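4-alpha-glucanotransferase (PDB 6M6T) is an amylomaltase, a carbohydrate-active enzyme with a TIM-barrel fold, with glycan bound in two pockets. Local coordinates at residues M420-N425 with T429-R434; Y372-N377 with K413-N418. One frame throughout, in Å; residues are numbered along the deposited sequence.

Contact 1 of 2, residues M420-N425 with T429-R434; sequences MRRLPN and TETVLR
The methyl CG2 of Thr431 packs against the root of Arg422, 3.6 Å from Arg422 CB and 3.7 Å from Arg422 CA. The two side chains cross at about a right angle. Because CG of Arg422 is anti to the backbone N (chi1 176°) and the chain runs on extended to NE, its aliphatic root passes the threonine, with Arg422 CG 3.6 Å from Thr431 OG1. No hydrogen bond joins the two segments; the contact is van der Waals packing. The same methyl also lies 4.2 Å from Met420 CB, so it touches both Met420 and Arg422.

Met420 reaches one residue further along the helix. Its chain is straight as far as the sulfur and then bends at chi3 (-101°), with SD 4.0 Å from Val432 CG2 and 4.1 Å from Val432 CA. Val432 directs its CB away from the loop and also touches Ile401 and Trp404, whereas Thr431 directs its CB toward the loop. Thr431 OG1 lies within weak hydrogen-bonding reach of both Pro427 O and Glu426 OE2. The latter oxygen accepts a firm bond from Leu423 N, so the polar link from loop to helix through it is a weak one.

Arg421, with phi 63° and two bonds back into the last turn, ends helix 410-419 in a Schellman motif. What follows is a short helix-loop-helix connection, closed by the loop packing on helix 428-438, within the excursion that links barrel strands 389-392 and 443-447 of the TIM-barrel fold.

Contact 2 of 2, residues Y372-N377 with K413-N418; sequences YDTTGN and KAYAEN
Residues 373-376 make a type I beta turn set beside helix 410-419, its Thr374 CA 6.5 Å from the CA of Tyr415. The turn belongs to the loop joining strands 363-366 and 389-392 of the TIM barrel, and its own bond runs from Gly376 N to Asp373 O. On the helix side nearly everything rests on Tyr415. Its CG is anti to the backbone N (chi1 164°), which sends the ring out from the helix against the turn, with one face toward Thr374.

Thr374 lies over that face. A CH-pi contact puts Thr374 CA 3.9 Å from the ring centroid, 7° off the normal, and the methyl CG2 sits over the same ring nearer its root, close to Tyr415 CB and CG. At the far end, Tyr415 OH comes 3.5 Å from the CA of Gly376, which takes a positive phi. Phe371 and Ile381 also touch Tyr415.

Side-chain bonds brace the turn and the residue that follows it. Thr375 N donates to Asp373 OD1 at 2.7 Å, approaching from above the carboxylate plane, an Asx turn. An ST turn overlaps it: Thr375 OG1 accepts from Asn377 N at 3.2 Å. The same oxygen receives Asn377 ND2, also at 3.2 Å, with an N-H...O angle of 154° and OG1 close to the amide plane of Asn377.

In the fold
Helix 410-419 connects the two sites: contact 2 uses its outward-reaching tyrosine, and contact 1 begins where the helix ends, with the two centres about 14 Å apart. They meet directly in a salt bridge, Arg422 NH1 to Glu417 OE2 at 3.2 Å. Phe371 is shared as well, touched by Met420 and Tyr415, and Phe405 is touched by Arg422 and Lys413. Contacts 1 and 2 lie on the same side of the chain, their centres about 30 and 31 Å from the chain's centre. In contact 2 the Asp373 side chain is about 9 Å from a bound alpha-D-glucopyranose and about 13 Å from a bound AC1 unit, touching neither; Tyr372 stacks edge-to-face with Phe254, a pocket residue.

Contact 1 of 2, residues M420-N425 with T429-R434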
loop_
_atom_site.group_PDB
_atom_site.type_symbol
_atom_site.label_atom_id
_atom_site.label_comp_id
_atom_site.label_asym_id
_atom_site.label_seq_id
_atom_site.Cartn_x
_atom_site.Cartn_y
_atom_site.Cartn_z
ATOM N N MET A 420 -2.854 20.868 23.210
ATOM C CA MET A 420 -2.185 19.605 23.472
ATOM C C MET A 420 -1.256 19.666 24.670
ATOM O O MET A 420 -0.668 18.636 25.024
ATOM C CB MET A 420 -1.407 19.156 22.233
ATOM C CG MET A 420 -2.307 18.798 21.063
ATOM S SD MET A 420 -1.442 18.204 19.608
ATOM C CE MET A 420 -1.478 19.699 18.631
ATOM N N ARG A 421 -1.109 20.839 25.294
ATOM C CA ARG A 421 -0.348 20.985 26.538
ATOM C C ARG A 421 1.131 20.634 26.347
ATOM O O ARG A 421 1.693 19.794 27.051
ATOM C CB ARG A 421 -0.965 20.139 27.662
ATOM C CG ARG A 421 -2.441 20.426 27.923
ATOM C CD ARG A 421 -2.657 21.924 28.017
ATOM N NE ARG A 421 -1.872 22.534 29.092
ATOM C CZ ARG A 421 -1.443 23.798 29.091
ATOM N NH1 ARG A 421 -1.710 24.602 28.063
ATOM N NH2 ARG A 421 -0.748 24.264 30.127
ATOM N N ARG A 422 1.768 21.306 25.388
ATOM C CA ARG A 422 3.182 21.049 25.148
ATOM C C ARG A 422 4.006 21.600 26.305
ATOM O O ARG A 422 3.959 22.801 26.603
ATOM C CB ARG A 422 3.650 21.652 23.820
ATOM C CG ARG A 422 5.175 21.487 23.569
ATOM C CD ARG A 422 5.659 22.274 22.346
ATOM N NE ARG A 422 7.086 22.091 22.056
ATOM C CZ ARG A 422 7.648 22.296 20.860
ATOM N NH1 ARG A 422 6.915 22.687 19.816
ATOM N NH2 ARG A 422 8.954 22.116 20.705
ATOM N N LEU A 423 4.755 20.706 26.941
ATOM C CA LEU A 423 5.727 21.069 27.957
ATOM C C LEU A 423 6.922 21.783 27.321
ATOM O O LEU A 423 7.348 21.415 26.224
ATOM C CB LEU A 423 6.196 19.807 28.660
ATOM C CG LEU A 423 5.144 19.238 29.603
ATOM C CD1 LEU A 423 4.832 17.787 29.317
ATOM C CD2 LEU A 423 5.612 19.426 31.023
ATOM N N PRO A 424 7.479 22.805 27.976
ATOM C CA PRO A 424 8.646 23.474 27.376
ATOM C C PRO A 424 9.850 22.537 27.339
ATOM O O PRO A 424 10.021 21.679 28.211
ATOM C CB PRO A 424 8.887 24.678 28.301
ATOM C CG PRO A 424 7.633 24.835 29.091
ATOM C CD PRO A 424 7.064 23.449 29.232
ATOM N N ASN A 425 10.675 22.700 26.287
ATOM C CA ASN A 425 11.867 21.867 26.036
ATOM C C ASN A 425 11.497 20.452 25.561
ATOM O O ASN A 425 12.145 19.473 25.934
ATOM C CB ASN A 425 12.785 21.794 27.268
ATOM C CG ASN A 425 13.501 23.111 27.560
ATOM O OD1 ASN A 425 13.697 23.949 26.668
ATOM N ND2 ASN A 425 13.906 23.292 28.816
ATOM N N THR A 429 6.864 16.126 18.300
ATOM C CA THR A 429 6.369 14.823 17.859
ATOM C C THR A 429 5.898 14.000 19.049
ATOM O O THR A 429 4.862 13.321 18.985
ATOM C CB THR A 429 7.447 14.071 17.092
ATOM O OG1 THR A 429 8.630 13.984 17.899
ATOM C CG2 THR A 429 7.755 14.779 15.777
ATOM N N GLU A 430 6.644 14.072 20.151
ATOM C CA GLU A 430 6.236 13.440 21.395
ATOM C C GLU A 430 4.985 14.116 21.973
ATOM O O GLU A 430 4.099 13.436 22.517
ATOM C CB GLU A 430 7.425 13.465 22.373
ATOM C CG GLU A 430 8.443 12.315 22.153
ATOM C CD GLU A 430 9.896 12.672 22.466
ATOM O OE1 GLU A 430 10.783 11.818 22.206
ATOM O OE2 GLU A 430 10.158 13.795 22.956
ATOM N N THR A 431 4.864 15.437 21.811
ATOM C CA THR A 431 3.630 16.115 22.190
ATOM C C THR A 431 2.440 15.525 21.443
ATOM O O THR A 431 1.505 14.969 22.052
ATOM C CB THR A 431 3.735 17.617 21.902
ATOM O OG1 THR A 431 5.026 18.112 22.284
ATOM C CG2 THR A 431 2.653 18.386 22.674
ATOM N N VAL A 432 2.471 15.639 20.109
ATOM C CA VAL A 432 1.331 15.232 19.298
ATOM C C VAL A 432 0.981 13.784 19.587
ATOM O O VAL A 432 -0.198 13.434 19.709
ATOM C CB VAL A 432 1.616 15.468 17.799
ATOM C CG1 VAL A 432 0.491 14.880 16.924
ATOM C CG2 VAL A 432 1.782 16.951 17.515
ATOM N N LEU A 433 1.994 12.927 19.740
ATOM C CA LEU A 433 1.730 11.510 19.917
ATOM C C LEU A 433 1.153 11.205 21.297
ATOM O O LEU A 433 0.321 10.287 21.436
ATOM C CB LEU A 433 3.015 10.735 19.672
ATOM C CG LEU A 433 3.355 10.531 18.203
ATOM C CD1 LEU A 433 4.813 10.170 18.061
ATOM C CD2 LEU A 433 2.493 9.417 17.673
ATOM N N ARG A 434 1.556 11.961 22.327
ATOM C CA ARG A 434 0.874 11.831 23.615
ATOM C C ARG A 434 -0.615 12.099 23.447
ATOM O O ARG A 434 -1.462 11.284 23.857
ATOM C CB ARG A 434 1.489 12.778 24.656
ATOM C CG ARG A 434 2.811 12.283 25.234
ATOM C CD ARG A 434 2.801 12.322 26.766
ATOM N NE ARG A 434 3.811 11.434 27.344
ATOM C CZ ARG A 434 5.115 11.636 27.237
ATOM N NH1 ARG A 434 5.565 12.701 26.596
ATOM N NH2 ARG A 434 5.966 10.782 27.784
#

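Contact 2 of 2, residues Y372-N377 with K413-N418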
loop_
_atom_site.group_PDB
_atom_site.type_symbol
_atom_site.label_atom_id
_atom_site.label_comp_id
_atom_site.label_asym_id
_atom_site.label_seq_id
_atom_site.Cartn_x
_atom_site.Cartn_y
_atom_site.Cartn_z
ATOM N N TYR A 372 -6.117 23.278 11.682
ATOM C CA TYR A 372 -6.149 24.425 10.784
ATOM C C TYR A 372 -7.252 25.409 11.136
ATOM O O TYR A 372 -7.217 26.552 10.675
ATOM C CB TYR A 372 -6.335 23.979 9.330
ATOM C CG TYR A 372 -5.178 23.181 8.803
ATOM C CD1 TYR A 372 -3.905 23.718 8.775
ATOM C CD2 TYR A 372 -5.360 21.884 8.332
ATOM C CE1 TYR A 372 -2.841 22.986 8.301
ATOM C CE2 TYR A 372 -4.309 21.139 7.869
ATOM C CZ TYR A 372 -3.050 21.692 7.851
ATOM O OH TYR A 372 -1.986 20.954 7.376
ATOM N N ASP A 373 -8.225 25.001 11.928
ATOM C CA ASP A 373 -9.324 25.869 12.325
ATOM C C ASP A 373 -9.282 25.995 13.847
ATOM O O ASP A 373 -9.683 25.073 14.561
ATOM C CB ASP A 373 -10.640 25.306 11.808
ATOM C CG ASP A 373 -11.820 25.736 12.628
ATOM O OD1 ASP A 373 -11.733 26.744 13.365
ATOM O OD2 ASP A 373 -12.857 25.044 12.547
ATOM N N THR A 374 -8.815 27.152 14.332
ATOM C CA THR A 374 -8.641 27.420 15.756
ATOM C C THR A 374 -9.953 27.537 16.526
ATOM O O THR A 374 -9.891 27.794 17.733
ATOM C CB THR A 374 -7.831 28.705 15.967
ATOM O OG1 THR A 374 -8.211 29.681 14.996
ATOM C CG2 THR A 374 -6.361 28.437 15.827
ATOM N N THR A 375 -11.120 27.401 15.880
ATOM C CA THR A 375 -12.376 27.410 16.630
ATOM C C THR A 375 -12.566 26.113 17.401
ATOM O O THR A 375 -13.311 26.087 18.388
ATOM C CB THR A 375 -13.596 27.607 15.713
ATOM O OG1 THR A 375 -13.720 26.489 14.811
ATOM C CG2 THR A 375 -13.517 28.921 14.932
ATOM N N GLY A 376 -11.922 25.030 16.960
ATOM C CA GLY A 376 -12.147 23.705 17.500
ATOM C C GLY A 376 -13.252 22.926 16.825
ATOM O O GLY A 376 -13.700 21.910 17.371
ATOM N N ASN A 377 -13.713 23.358 15.657
ATOM C CA ASN A 377 -14.863 22.710 15.048
ATOM C C ASN A 377 -14.504 21.638 14.036
ATOM O O ASN A 377 -15.392 20.853 13.657
ATOM C CB ASN A 377 -15.757 23.756 14.403
ATOM C CG ASN A 377 -16.776 24.270 15.362
ATOM O OD1 ASN A 377 -17.676 23.526 15.771
ATOM N ND2 ASN A 377 -16.625 25.534 15.778
ATOM N N LYS A 413 -0.049 27.676 15.433
ATOM C CA LYS A 413 0.957 27.048 16.281
ATOM C C LYS A 413 0.635 27.277 17.745
ATOM O O LYS A 413 0.630 26.332 18.543
ATOM C CB LYS A 413 2.354 27.585 15.962
ATOM C CG LYS A 413 2.874 27.259 14.579
ATOM C CD LYS A 413 4.120 28.083 14.249
ATOM C CE LYS A 413 5.239 27.852 15.278
ATOM N NZ LYS A 413 6.224 26.793 14.865
ATOM N N ALA A 414 0.393 28.540 18.120
ATOM C CA ALA A 414 0.080 28.864 19.507
ATOM C C ALA A 414 -1.096 28.035 19.997
ATOM O O ALA A 414 -1.043 27.408 21.065
ATOM C CB ALA A 414 -0.220 30.358 19.638
ATOM N N TYR A 415 -2.159 27.997 19.201
ATOM C CA TYR A 415 -3.349 27.258 19.578
ATOM C C TYR A 415 -3.057 25.772 19.744
ATOM O O TYR A 415 -3.541 25.144 20.692
ATOM C CB TYR A 415 -4.417 27.505 18.526
ATOM C CG TYR A 415 -5.561 26.557 18.554
ATOM C CD1 TYR A 415 -6.683 26.841 19.303
ATOM C CD2 TYR A 415 -5.541 25.391 17.806
ATOM C CE1 TYR A 415 -7.757 25.983 19.333
ATOM C CE2 TYR A 415 -6.622 24.523 17.823
ATOM C CZ TYR A 415 -7.726 24.831 18.594
ATOM O OH TYR A 415 -8.804 23.991 18.637
ATOM N N ALA A 416 -2.260 25.191 18.838
ATOM C CA ALA A 416 -1.951 23.763 18.920
ATOM C C ALA A 416 -1.089 23.452 20.135
ATOM O O ALA A 416 -1.238 22.395 20.759
ATOM C CB ALA A 416 -1.257 23.289 17.641
ATOM N N GLU A 417 -0.182 24.360 20.489
ATOM C CA GLU A 417 0.620 24.143 21.689
ATOM C C GLU A 417 -0.239 24.259 22.945
ATOM O O GLU A 417 0.044 23.604 23.956
ATOM C CB GLU A 417 1.802 25.123 21.726
ATOM C CG GLU A 417 2.861 24.875 20.636
ATOM C CD GLU A 417 4.086 25.795 20.742
ATOM O OE1 GLU A 417 3.909 27.019 20.959
ATOM O OE2 GLU A 417 5.227 25.292 20.590
ATOM N N ASN A 418 -1.278 25.091 22.897
ATOM C CA ASN A 418 -2.254 25.160 23.974
ATOM C C ASN A 418 -3.029 23.851 24.136
ATOM O O ASN A 418 -2.844 23.114 25.112
ATOM C CB ASN A 418 -3.219 26.310 23.699
ATOM C CG ASN A 418 -3.385 27.221 24.890
ATOM O OD1 ASN A 418 -3.166 26.804 26.031
ATOM N ND2 ASN A 418 -3.777 28.476 24.640
#